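Local coordinates for protein RNA-dependent RNA Polymerase (Bombyx mori cytoplasmic polyhedrosis virus, PDB 6TZ0) that catalyses RNA-templated synthesis of viral RNA, probably in both transcription and genome replication of this double-stranded RNA virus, at residues 93-98 with 625-630; 467-472 with 494-499; 487-492 with 637-642; 616-621 with 632-637. All blocks are in the same frame, centred on the assembly; numbering follows the deposited sequence.

In the fold
Interactions 1, 3 and 4 all reach one mixed sheet, in which strands 489-491, 474-477, 620-624 and 628-631 lie side by side in that order. Interaction 3 is at one outer strand and interaction 1 at the other, their centres about 21 Å apart. Interaction 4 lies at the base of hairpin 620-631, about 17 Å from interaction 1 and 10 Å from interaction 3, centre to centre. Interaction 2 touches interactions 3 and 4, about 14 Å from each between centres, with L497 against L492 and R496 against Q617. Interactions 3 and 4 both reach the nucleotide site: the side chains of S639 and of their shared Y637 are each about 4 Å from that of D552, a UTP-binding residue.

Interaction 1 (93-98 with 625-630); sequences SFFKQG and EIFGQV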
loop_
_atom_site.group_PDB
_atom_site.type_symbol
_atom_site.label_atom_id
_atom_site.label_comp_id
_atom_site.label_asym_id
_atom_site.label_seq_id
_atom_site.Cartn_x
_atom_site.Cartn_y
_atom_site.Cartn_z
ATOM N N SER A 93 -11.385 14.914 23.863
ATOM C CA SER A 93 -11.770 14.329 22.589
ATOM C C SER A 93 -10.639 13.524 21.977
ATOM O O SER A 93 -10.892 12.619 21.177
ATOM C CB SER A 93 -12.218 15.430 21.631
ATOM O OG SER A 93 -11.172 16.348 21.385
ATOM N N PHE A 94 -9.402 13.832 22.355
ATOM C CA PHE A 94 -8.214 13.137 21.886
ATOM C C PHE A 94 -7.120 13.429 22.909
ATOM O O PHE A 94 -7.326 14.199 23.849
ATOM C CB PHE A 94 -7.857 13.585 20.456
ATOM C CG PHE A 94 -6.805 12.752 19.789
ATOM C CD1 PHE A 94 -7.082 11.456 19.395
ATOM C CD2 PHE A 94 -5.543 13.266 19.550
ATOM C CE1 PHE A 94 -6.117 10.684 18.787
ATOM C CE2 PHE A 94 -4.573 12.498 18.946
ATOM C CZ PHE A 94 -4.864 11.206 18.562
ATOM N N PHE A 95 -5.965 12.780 22.744
ATOM C CA PHE A 95 -4.774 13.115 23.512
ATOM C C PHE A 95 -4.347 14.559 23.276
ATOM O O PHE A 95 -4.730 15.201 22.294
ATOM C CB PHE A 95 -3.604 12.206 23.144
ATOM C CG PHE A 95 -3.740 10.803 23.635
ATOM C CD1 PHE A 95 -3.493 10.497 24.961
ATOM C CD2 PHE A 95 -4.068 9.778 22.766
ATOM C CE1 PHE A 95 -3.606 9.203 25.422
ATOM C CE2 PHE A 95 -4.176 8.478 23.221
ATOM C CZ PHE A 95 -3.944 8.192 24.550
ATOM N N LYS A 96 -3.523 15.060 24.189
ATOM C CA LYS A 96 -3.044 16.431 24.124
ATOM C C LYS A 96 -2.122 16.605 22.919
ATOM O O LYS A 96 -1.505 15.649 22.442
ATOM C CB LYS A 96 -2.325 16.789 25.429
ATOM C CG LYS A 96 -2.054 18.262 25.657
ATOM C CD LYS A 96 -1.423 18.503 27.010
ATOM C CE LYS A 96 -1.183 19.978 27.235
ATOM N NZ LYS A 96 -0.581 20.232 28.567
ATOM N N GLN A 97 -2.071 17.835 22.403
ATOM C CA GLN A 97 -1.336 18.178 21.194
ATOM C C GLN A 97 0.157 17.906 21.302
ATOM O O GLN A 97 0.684 17.030 20.610
ATOM C CB GLN A 97 -1.547 19.650 20.873
ATOM C CG GLN A 97 -0.846 20.119 19.636
ATOM C CD GLN A 97 -1.009 21.597 19.434
ATOM O OE1 GLN A 97 -1.658 22.277 20.218
ATOM N NE2 GLN A 97 -0.395 22.108 18.399
ATOM N N GLY A 98 0.848 18.639 22.164
ATOM C CA GLY A 98 2.231 18.307 22.405
ATOM C C GLY A 98 2.335 17.403 23.608
ATOM O O GLY A 98 2.398 17.876 24.746
ATOM N N GLU A 625 -11.274 2.811 20.658
ATOM C CA GLU A 625 -11.995 2.345 21.834
ATOM C C GLU A 625 -12.038 3.397 22.931
ATOM O O GLU A 625 -12.977 3.411 23.730
ATOM C CB GLU A 625 -11.363 1.062 22.362
ATOM C CG GLU A 625 -11.602 -0.144 21.486
ATOM C CD GLU A 625 -10.920 -1.385 22.013
ATOM O OE1 GLU A 625 -10.129 -1.266 22.971
ATOM O OE2 GLU A 625 -11.177 -2.482 21.476
ATOM N N ILE A 626 -11.047 4.280 22.986
ATOM C CA ILE A 626 -11.078 5.367 23.953
ATOM C C ILE A 626 -12.034 6.460 23.499
ATOM O O ILE A 626 -13.041 6.745 24.155
ATOM C CB ILE A 626 -9.669 5.942 24.164
ATOM C CG1 ILE A 626 -8.681 4.859 24.571
ATOM C CG2 ILE A 626 -9.705 7.004 25.231
ATOM C CD1 ILE A 626 -7.255 5.334 24.500
ATOM N N PHE A 627 -11.738 7.076 22.358
ATOM C CA PHE A 627 -12.337 8.344 21.977
ATOM C C PHE A 627 -13.480 8.203 20.984
ATOM O O PHE A 627 -14.106 9.208 20.637
ATOM C CB PHE A 627 -11.266 9.262 21.388
ATOM C CG PHE A 627 -10.131 9.526 22.317
ATOM C CD1 PHE A 627 -10.287 10.368 23.399
ATOM C CD2 PHE A 627 -8.894 8.942 22.095
ATOM C CE1 PHE A 627 -9.236 10.610 24.260
ATOM C CE2 PHE A 627 -7.839 9.182 22.947
ATOM C CZ PHE A 627 -8.011 10.020 24.028
ATOM N N GLY A 628 -13.765 7.007 20.521
ATOM C CA GLY A 628 -14.875 6.814 19.589
ATOM C C GLY A 628 -14.401 6.820 18.137
ATOM O O GLY A 628 -13.783 5.871 17.694
ATOM N N GLN A 629 -14.702 7.897 17.420
ATOM C CA GLN A 629 -14.311 8.035 16.024
ATOM C C GLN A 629 -13.417 9.256 15.881
ATOM O O GLN A 629 -13.854 10.384 16.126
ATOM C CB GLN A 629 -15.535 8.146 15.119
ATOM C CG GLN A 629 -15.185 8.175 13.659
ATOM C CD GLN A 629 -16.401 8.184 12.770
ATOM O OE1 GLN A 629 -17.532 8.179 13.249
ATOM N NE2 GLN A 629 -16.176 8.201 11.462
ATOM N N VAL A 630 -12.169 9.024 15.481
ATOM C CA VAL A 630 -11.145 10.057 15.395
ATOM C C VAL A 630 -10.860 10.324 13.926
ATOM O O VAL A 630 -10.572 9.393 13.165
ATOM C CB VAL A 630 -9.861 9.633 16.133
ATOM C CG1 VAL A 630 -8.790 10.704 16.014
ATOM C CG2 VAL A 630 -10.160 9.327 17.580
#
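The carbonyl oxygen of S93 is met by several atoms of one side chain, that of F627: CD1 comes to 3.2 Å from S93 O, with CB and CG slightly farther. The rest of the contact is aromatic and aliphatic. The F627 ring lies between two groups, the CG2 methyl of its own neighbour I626 over the centre of one face and F94 CA over the opposite face. F94 CA stands 3.7 Å from the F627 centroid, 14° off the ring normal, which makes this a CH-pi contact. The outer edge of the same ring points at the face of F95 in a T-shaped pair, with centroids 5.3 Å apart and planes at 75°. F627 CE2 approaches F95 CE2 to 3.7 Å here. F94 CG is anti to the backbone N (chi1 -169°); the F94 side chain crosses that of F627 at about a right angle, and F94 CE1 meets V630 CG1 at 3.9 Å.

F627 belongs to the connection between strands 620-624 and 628-631, and its backbone N is bonded to S624 OG. L88 also touches F627 and F95, L351 of helix 349-356 touches F95, and R500 of the neighbouring Viral structural protein 4 chain makes a cation-pi contact with F94. The contact thus joins the N-terminal region to the tip of a hairpin in the polymerase domain. The segments meet largely through rings, methyls and a C-H over a ring face, so shape and ring packing probably set how 93-98 fits against the hairpin.

Interaction 2 (467-472 with 494-499); sequences FKSLKA and NDRLFL
R496 turns its CG anti to the carbonyl carbon (chi1 -74°) and then runs extended from CG to NE, a shape that carries its guanidinium group across to A472. There R496 NH2 donates to A472 O at 3.1 Å, with 151° at the hydrogen. The donor lies nearly in line with the carbonyl bond, the C=O...N angle being 170°, and the oxygen is at the edge of the guanidinium, tilted somewhat from its plane. R496 NE lies 3.5 Å from S469 O, and the guanidinium sits beside the type I turn S469-A472. Beside this bond, S469 CB and D495 CB meet at 3.5 Å. Their polar ends look elsewhere, S469 OG to I466 O and D495 OD1 to R465 in a salt bridge. K334 of the Viral structural protein 4 chain lies close to R496 and bonds weakly to A472 O, so the carbonyl probably offsets two nearby positive charges.

In the fold, the turn follows helix 464-469 and leads into strand 474-477, while helix 494-499 comes just after strand 489-491, the antiparallel partner of 474-477. The contact therefore packs together the two helices that flank this strand pair, with helix 449-455 touching N494 and L497.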
loop_
_atom_site.group_PDB
_atom_site.type_symbol
_atom_site.label_atom_id
_atom_site.label_comp_id
_atom_site.label_asym_id
_atom_site.label_seq_id
_atom_site.Cartn_x
_atom_site.Cartn_y
_atom_site.Cartn_z
ATOM N N PHE A 467 -20.701 9.236 -6.285
ATOM C CA PHE A 467 -21.155 10.182 -5.277
ATOM C C PHE A 467 -21.562 9.469 -4.000
ATOM O O PHE A 467 -21.444 10.039 -2.915
ATOM C CB PHE A 467 -22.321 11.012 -5.803
ATOM C CG PHE A 467 -22.042 11.685 -7.106
ATOM C CD1 PHE A 467 -21.037 12.621 -7.218
ATOM C CD2 PHE A 467 -22.843 11.432 -8.204
ATOM C CE1 PHE A 467 -20.791 13.248 -8.416
ATOM C CE2 PHE A 467 -22.610 12.059 -9.401
ATOM C CZ PHE A 467 -21.586 12.971 -9.507
ATOM N N LYS A 468 -22.033 8.228 -4.110
ATOM C CA LYS A 468 -22.280 7.423 -2.922
ATOM C C LYS A 468 -20.982 7.121 -2.183
ATOM O O LYS A 468 -20.951 7.104 -0.948
ATOM C CB LYS A 468 -22.993 6.132 -3.319
ATOM C CG LYS A 468 -23.381 5.246 -2.165
ATOM C CD LYS A 468 -24.164 4.042 -2.645
ATOM C CE LYS A 468 -23.258 3.061 -3.363
ATOM N NZ LYS A 468 -23.973 1.805 -3.724
ATOM N N SER A 469 -19.894 6.902 -2.922
ATOM C CA SER A 469 -18.603 6.671 -2.282
ATOM C C SER A 469 -18.025 7.916 -1.637
ATOM O O SER A 469 -17.257 7.796 -0.679
ATOM C CB SER A 469 -17.591 6.166 -3.281
ATOM O OG SER A 469 -17.249 7.179 -4.209
ATOM N N LEU A 470 -18.364 9.105 -2.137
ATOM C CA LEU A 470 -17.893 10.333 -1.491
ATOM C C LEU A 470 -18.496 10.577 -0.108
ATOM O O LEU A 470 -18.075 11.518 0.570
ATOM C CB LEU A 470 -18.183 11.551 -2.365
ATOM C CG LEU A 470 -17.362 11.720 -3.636
ATOM C CD1 LEU A 470 -17.877 12.901 -4.420
ATOM C CD2 LEU A 470 -15.910 11.899 -3.281
ATOM N N LYS A 471 -19.468 9.773 0.317
ATOM C CA LYS A 471 -20.114 9.912 1.611
ATOM C C LYS A 471 -19.455 9.058 2.690
ATOM O O LYS A 471 -19.592 9.364 3.876
ATOM C CB LYS A 471 -21.582 9.525 1.451
ATOM C CG LYS A 471 -22.528 9.920 2.553
ATOM C CD LYS A 471 -23.893 9.338 2.242
ATOM C CE LYS A 471 -24.485 9.990 1.003
ATOM N NZ LYS A 471 -25.857 9.515 0.702
ATOM N N ALA A 472 -18.746 7.996 2.308
ATOM C CA ALA A 472 -18.120 6.986 3.147
ATOM C C ALA A 472 -16.756 7.450 3.647
ATOM O O ALA A 472 -16.033 8.151 2.934
ATOM C CB ALA A 472 -17.960 5.683 2.370
ATOM N N ASN A 494 -13.858 0.194 -2.935
ATOM C CA ASN A 494 -13.555 -0.024 -4.344
ATOM C C ASN A 494 -13.835 1.182 -5.224
ATOM O O ASN A 494 -13.248 1.289 -6.302
ATOM C CB ASN A 494 -14.331 -1.210 -4.904
ATOM C CG ASN A 494 -13.732 -2.521 -4.523
ATOM O OD1 ASN A 494 -12.539 -2.607 -4.261
ATOM N ND2 ASN A 494 -14.518 -3.574 -4.607
ATOM N N ASP A 495 -14.683 2.103 -4.793
ATOM C CA ASP A 495 -15.033 3.203 -5.673
ATOM C C ASP A 495 -14.118 4.407 -5.501
ATOM O O ASP A 495 -13.773 5.060 -6.495
ATOM C CB ASP A 495 -16.483 3.589 -5.436
ATOM C CG ASP A 495 -17.426 2.440 -5.669
ATOM O OD1 ASP A 495 -17.138 1.602 -6.548
ATOM O OD2 ASP A 495 -18.436 2.351 -4.942
ATOM N N ARG A 496 -13.691 4.705 -4.271
ATOM C CA ARG A 496 -12.576 5.628 -4.098
ATOM C C ARG A 496 -11.291 5.064 -4.676
ATOM O O ARG A 496 -10.437 5.827 -5.134
ATOM C CB ARG A 496 -12.359 5.963 -2.627
ATOM C CG ARG A 496 -13.369 6.884 -2.018
ATOM C CD ARG A 496 -12.940 7.170 -0.598
ATOM N NE ARG A 496 -13.878 8.000 0.146
ATOM C CZ ARG A 496 -13.826 9.325 0.181
ATOM N NH1 ARG A 496 -12.890 9.972 -0.497
ATOM N NH2 ARG A 496 -14.713 10.002 0.894
ATOM N N LEU A 497 -11.136 3.741 -4.661
ATOM C CA LEU A 497 -10.006 3.129 -5.345
ATOM C C LEU A 497 -10.165 3.246 -6.852
ATOM O O LEU A 497 -9.178 3.336 -7.585
ATOM C CB LEU A 497 -9.878 1.668 -4.920
ATOM C CG LEU A 497 -8.612 0.926 -5.330
ATOM C CD1 LEU A 497 -7.416 1.543 -4.652
ATOM C CD2 LEU A 497 -8.708 -0.546 -5.012
ATOM N N PHE A 498 -11.408 3.256 -7.328
ATOM C CA PHE A 498 -11.674 3.374 -8.752
ATOM C C PHE A 498 -11.427 4.786 -9.256
ATOM O O PHE A 498 -11.059 4.964 -10.420
ATOM C CB PHE A 498 -13.113 2.948 -9.032
ATOM C CG PHE A 498 -13.480 2.956 -10.480
ATOM C CD1 PHE A 498 -13.069 1.935 -11.313
ATOM C CD2 PHE A 498 -14.243 3.985 -11.008
ATOM C CE1 PHE A 498 -13.410 1.931 -12.641
ATOM C CE2 PHE A 498 -14.583 3.988 -12.339
ATOM C CZ PHE A 498 -14.166 2.959 -13.155
ATOM N N LEU A 499 -11.635 5.797 -8.411
ATOM C CA LEU A 499 -11.371 7.170 -8.836
ATOM C C LEU A 499 -9.884 7.430 -9.029
ATOM O O LEU A 499 -9.498 8.254 -9.863
ATOM C CB LEU A 499 -11.946 8.167 -7.838
ATOM C CG LEU A 499 -13.455 8.342 -7.882
ATOM C CD1 LEU A 499 -13.883 9.308 -6.797
ATOM C CD2 LEU A 499 -13.853 8.846 -9.255
#

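Interaction 3 (487-492 with 637-642); sequences RAISGL and YPSGRA
S490, on edge strand 489-491 of the mixed sheet, packs against P638 and G640 in the loop that leads into helix 644-665; the S-G pair of that loop, S639 and G640, is consistent with polymerase motif B. This is the close-fitting part. S490 OG lies between the backbone N and the carbonyl carbon (chi1 69°) and is aimed at the loop, where it donates to P638 O. The modelled separation of 2.5 Å between S490 OG and P638 O is short, and at this resolution its exact value carries little weight. The hydroxyl sits well above the carbonyl plane, 59° out of it, and P638 CB approaches the same OG to 3.6 Å. Alongside, I489 CD1 rests against S639, with OG and O of that serine each 3.3 Å from the methyl.

Packing slackens toward L492, whose CD1 and CG both stay 4.1 Å from G640 O. On the partly exposed side, R641 pairs with E612. S639 also touches D552, seen to bind UTP, and its side chain is about 9 Å from that of D680, which binds magnesium in another structure of this protein. The strand therefore backs a loop bordering the nucleotide site. G640, having no side chain, lets its CA come within 3.3 Å of S490 O, the C-H...O angle being 171°.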
loop_
_atom_site.group_PDB
_atom_site.type_symbol
_atom_site.label_atom_id
_atom_site.label_comp_id
_atom_site.label_asym_id
_atom_site.label_seq_id
_atom_site.Cartn_x
_atom_site.Cartn_y
_atom_site.Cartn_z
ATOM N N ARG A 487 3.480 4.083 11.384
ATOM C CA ARG A 487 3.152 4.234 9.955
ATOM C C ARG A 487 1.735 3.732 9.631
ATOM O O ARG A 487 1.527 2.653 9.072
ATOM C CB ARG A 487 4.225 3.551 9.092
ATOM C CG ARG A 487 4.126 3.742 7.583
ATOM C CD ARG A 487 5.283 3.053 6.887
ATOM N NE ARG A 487 5.130 3.040 5.437
ATOM C CZ ARG A 487 5.496 4.032 4.635
ATOM N NH1 ARG A 487 5.324 3.927 3.325
ATOM N NH2 ARG A 487 6.029 5.135 5.141
ATOM N N ALA A 488 0.757 4.503 10.098
ATOM C CA ALA A 488 -0.644 4.223 9.794
ATOM C C ALA A 488 -0.933 4.348 8.300
ATOM O O ALA A 488 -0.752 5.415 7.707
ATOM C CB ALA A 488 -1.542 5.179 10.575
ATOM N N ILE A 489 -1.404 3.259 7.694
ATOM C CA ILE A 489 -1.697 3.208 6.265
ATOM C C ILE A 489 -3.214 3.223 6.073
ATOM O O ILE A 489 -3.965 2.714 6.910
ATOM C CB ILE A 489 -1.021 1.980 5.607
ATOM C CG1 ILE A 489 -1.007 2.103 4.089
ATOM C CG2 ILE A 489 -1.634 0.658 6.028
ATOM C CD1 ILE A 489 -0.135 3.211 3.629
ATOM N N SER A 490 -3.670 3.856 4.997
ATOM C CA SER A 490 -5.099 4.050 4.802
ATOM C C SER A 490 -5.703 2.930 3.970
ATOM O O SER A 490 -5.024 2.273 3.180
ATOM C CB SER A 490 -5.388 5.382 4.118
ATOM O OG SER A 490 -4.948 5.364 2.775
ATOM N N GLY A 491 -6.999 2.725 4.162
ATOM C CA GLY A 491 -7.745 1.768 3.378
ATOM C C GLY A 491 -9.060 2.369 2.942
ATOM O O GLY A 491 -9.744 3.019 3.734
ATOM N N LEU A 492 -9.424 2.167 1.686
ATOM C CA LEU A 492 -10.610 2.778 1.117
ATOM C C LEU A 492 -11.314 1.789 0.204
ATOM O O LEU A 492 -10.718 0.826 -0.278
ATOM C CB LEU A 492 -10.239 4.084 0.402
ATOM C CG LEU A 492 -8.935 4.112 -0.402
ATOM C CD1 LEU A 492 -9.080 3.606 -1.802
ATOM C CD2 LEU A 492 -8.371 5.516 -0.415
ATOM N N TYR A 637 -1.225 12.537 2.136
ATOM C CA TYR A 637 -1.460 11.719 0.971
ATOM C C TYR A 637 -1.830 10.322 1.450
ATOM O O TYR A 637 -1.136 9.777 2.319
ATOM C CB TYR A 637 -0.231 11.671 0.064
ATOM C CG TYR A 637 -0.577 11.226 -1.326
ATOM C CD1 TYR A 637 -1.162 12.110 -2.220
ATOM C CD2 TYR A 637 -0.365 9.919 -1.736
ATOM C CE1 TYR A 637 -1.503 11.713 -3.485
ATOM C CE2 TYR A 637 -0.706 9.515 -3.003
ATOM C CZ TYR A 637 -1.273 10.414 -3.870
ATOM O OH TYR A 637 -1.612 10.012 -5.135
ATOM N N PRO A 638 -2.904 9.719 0.923
ATOM C CA PRO A 638 -3.522 8.573 1.620
ATOM C C PRO A 638 -2.677 7.311 1.639
ATOM O O PRO A 638 -2.746 6.553 2.614
ATOM C CB PRO A 638 -4.827 8.363 0.840
ATOM C CG PRO A 638 -5.093 9.667 0.176
ATOM C CD PRO A 638 -3.752 10.215 -0.172
ATOM N N SER A 639 -1.936 7.042 0.565
ATOM C CA SER A 639 -0.905 6.008 0.456
ATOM C C SER A 639 -1.428 4.571 0.512
ATOM O O SER A 639 -0.645 3.624 0.394
ATOM C CB SER A 639 0.192 6.217 1.510
ATOM O OG SER A 639 1.203 5.234 1.391
ATOM N N GLY A 640 -2.736 4.393 0.657
ATOM C CA GLY A 640 -3.371 3.111 0.442
ATOM C C GLY A 640 -4.154 3.199 -0.847
ATOM O O GLY A 640 -5.193 2.560 -1.033
ATOM N N ARG A 641 -3.635 4.022 -1.737
ATOM C CA ARG A 641 -4.294 4.472 -2.945
ATOM C C ARG A 641 -3.638 3.793 -4.147
ATOM O O ARG A 641 -2.594 3.151 -4.028
ATOM C CB ARG A 641 -4.185 5.994 -2.994
ATOM C CG ARG A 641 -5.137 6.735 -3.862
ATOM C CD ARG A 641 -4.918 8.206 -3.652
ATOM N NE ARG A 641 -5.750 9.013 -4.526
ATOM C CZ ARG A 641 -5.719 10.336 -4.556
ATOM N NH1 ARG A 641 -6.512 10.989 -5.384
ATOM N NH2 ARG A 641 -4.894 11.001 -3.761
ATOM N N ALA A 642 -4.271 3.909 -5.315
ATOM C CA ALA A 642 -3.739 3.238 -6.494
ATOM C C ALA A 642 -2.485 3.931 -7.011
ATOM O O ALA A 642 -1.491 3.270 -7.329
ATOM C CB ALA A 642 -4.804 3.160 -7.582
#

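Interaction 4 (616-621 with 632-637); sequences SQTSTS and NAEGTY
At the base of the beta hairpin formed by strands 620-624 and 628-631, the chain entering it through T618 and S619 is tied to the chain leaving it through N632 and E634. S619 OG donates to N632 O at 3.1 Å, approaching from above the carbonyl plane, 58° out of it. One residue earlier on the entering chain, T618 OG1 donates to E634 OE2 at 3.2 Å, reaching the anti side of the carboxylate and lying 30° out of its plane. The two side chains cross at about a right angle, and the bend of E634 at chi2 (-90°) brings its CD round toward the threonine. The other branch of T618 serves T636: CG2 is 3.3 Å from T636 O and 4.0 Å from T636 CB. Over the aliphatic part of E634 lies Q617, its NE2 3.4 Å from E634 CG. T620 and N632 run side by side, pointing the same way, with T620 OG1 4.0 Å from N632 CB.

N632 ND2 and T636 OG1 both bond to V357 O, which fixes the leaving chain from a further side. E634 OE1 bonds weakly to H542 of the Viral structural protein 4 chain and lies near D495 of that chain. Two donors and a nearby like charge act on one buried carboxylate: the T618 and H542 bonds would favour its charged form, whereas D495 would tend to raise its pKa.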
loop_
_atom_site.group_PDB
_atom_site.type_symbol
_atom_site.label_atom_id
_atom_site.label_comp_id
_atom_site.label_asym_id
_atom_site.label_seq_id
_atom_site.Cartn_x
_atom_site.Cartn_y
_atom_site.Cartn_z
ATOM N N SER A 616 -11.599 16.138 -3.741
ATOM C CA SER A 616 -10.454 15.542 -3.067
ATOM C C SER A 616 -10.646 15.620 -1.562
ATOM O O SER A 616 -10.803 16.712 -1.008
ATOM C CB SER A 616 -9.162 16.240 -3.476
ATOM O OG SER A 616 -9.170 17.578 -3.033
ATOM N N GLN A 617 -10.626 14.466 -0.906
ATOM C CA GLN A 617 -10.724 14.394 0.545
ATOM C C GLN A 617 -9.785 13.299 1.019
ATOM O O GLN A 617 -9.974 12.129 0.681
ATOM C CB GLN A 617 -12.153 14.102 0.995
ATOM C CG GLN A 617 -12.338 14.247 2.475
ATOM C CD GLN A 617 -12.301 15.687 2.905
ATOM O OE1 GLN A 617 -12.954 16.534 2.310
ATOM N NE2 GLN A 617 -11.519 15.980 3.929
ATOM N N THR A 618 -8.789 13.675 1.811
ATOM C CA THR A 618 -7.733 12.765 2.222
ATOM C C THR A 618 -7.982 12.141 3.590
ATOM O O THR A 618 -7.618 10.978 3.798
ATOM C CB THR A 618 -6.392 13.519 2.224
ATOM O OG1 THR A 618 -6.191 14.126 0.943
ATOM C CG2 THR A 618 -5.223 12.598 2.484
ATOM N N SER A 619 -8.695 12.856 4.469
ATOM C CA SER A 619 -8.681 12.631 5.915
ATOM C C SER A 619 -9.164 11.245 6.310
ATOM O O SER A 619 -10.322 10.885 6.084
ATOM C CB SER A 619 -9.542 13.683 6.600
ATOM O OG SER A 619 -9.016 14.973 6.397
ATOM N N THR A 620 -8.263 10.472 6.901
ATOM C CA THR A 620 -8.587 9.142 7.373
ATOM C C THR A 620 -9.320 9.211 8.701
ATOM O O THR A 620 -9.066 10.083 9.535
ATOM C CB THR A 620 -7.321 8.308 7.531
ATOM O OG1 THR A 620 -6.452 8.952 8.465
ATOM C CG2 THR A 620 -6.613 8.184 6.211
ATOM N N SER A 621 -10.237 8.273 8.892
ATOM C CA SER A 621 -11.024 8.177 10.110
ATOM C C SER A 621 -10.658 6.883 10.817
ATOM O O SER A 621 -10.733 5.806 10.222
ATOM C CB SER A 621 -12.517 8.224 9.796
ATOM O OG SER A 621 -13.279 8.095 10.976
ATOM N N ASN A 632 -8.805 12.883 10.896
ATOM C CA ASN A 632 -7.527 13.541 10.687
ATOM C C ASN A 632 -7.749 14.905 10.040
ATOM O O ASN A 632 -8.801 15.176 9.470
ATOM C CB ASN A 632 -6.635 12.664 9.806
ATOM C CG ASN A 632 -5.191 13.095 9.813
ATOM O OD1 ASN A 632 -4.812 14.027 10.512
ATOM N ND2 ASN A 632 -4.379 12.440 9.004
ATOM N N ALA A 633 -6.748 15.772 10.140
ATOM C CA ALA A 633 -6.756 16.961 9.308
ATOM C C ALA A 633 -6.427 16.586 7.864
ATOM O O ALA A 633 -5.908 15.506 7.579
ATOM C CB ALA A 633 -5.771 18.002 9.830
ATOM N N GLU A 634 -6.738 17.491 6.949
ATOM C CA GLU A 634 -6.680 17.191 5.528
ATOM C C GLU A 634 -5.398 17.754 4.925
ATOM O O GLU A 634 -4.821 18.714 5.435
ATOM C CB GLU A 634 -7.923 17.753 4.828
ATOM C CG GLU A 634 -8.300 17.090 3.506
ATOM C CD GLU A 634 -7.646 17.740 2.312
ATOM O OE1 GLU A 634 -7.373 18.955 2.389
ATOM O OE2 GLU A 634 -7.398 17.047 1.299
ATOM N N GLY A 635 -4.933 17.125 3.853
ATOM C CA GLY A 635 -3.729 17.589 3.195
ATOM C C GLY A 635 -2.551 16.666 3.408
ATOM O O GLY A 635 -1.396 17.100 3.418
ATOM N N THR A 636 -2.840 15.395 3.615
ATOM C CA THR A 636 -1.847 14.342 3.674
ATOM C C THR A 636 -1.895 13.669 2.301
ATOM O O THR A 636 -2.514 14.189 1.371
ATOM C CB THR A 636 -2.169 13.434 4.870
ATOM O OG1 THR A 636 -2.547 14.262 5.970
ATOM C CG2 THR A 636 -0.955 12.645 5.358
ATOM N N TYR A 637 -1.225 12.537 2.136
ATOM C CA TYR A 637 -1.460 11.719 0.971
ATOM C C TYR A 637 -1.830 10.322 1.450
ATOM O O TYR A 637 -1.136 9.777 2.319
ATOM C CB TYR A 637 -0.231 11.671 0.064
ATOM C CG TYR A 637 -0.577 11.226 -1.326
ATOM C CD1 TYR A 637 -1.162 12.110 -2.220
ATOM C CD2 TYR A 637 -0.365 9.919 -1.736
ATOM C CE1 TYR A 637 -1.503 11.713 -3.485
ATOM C CE2 TYR A 637 -0.706 9.515 -3.003
ATOM C CZ TYR A 637 -1.273 10.414 -3.870
ATOM O OH TYR A 637 -1.612 10.012 -5.135
#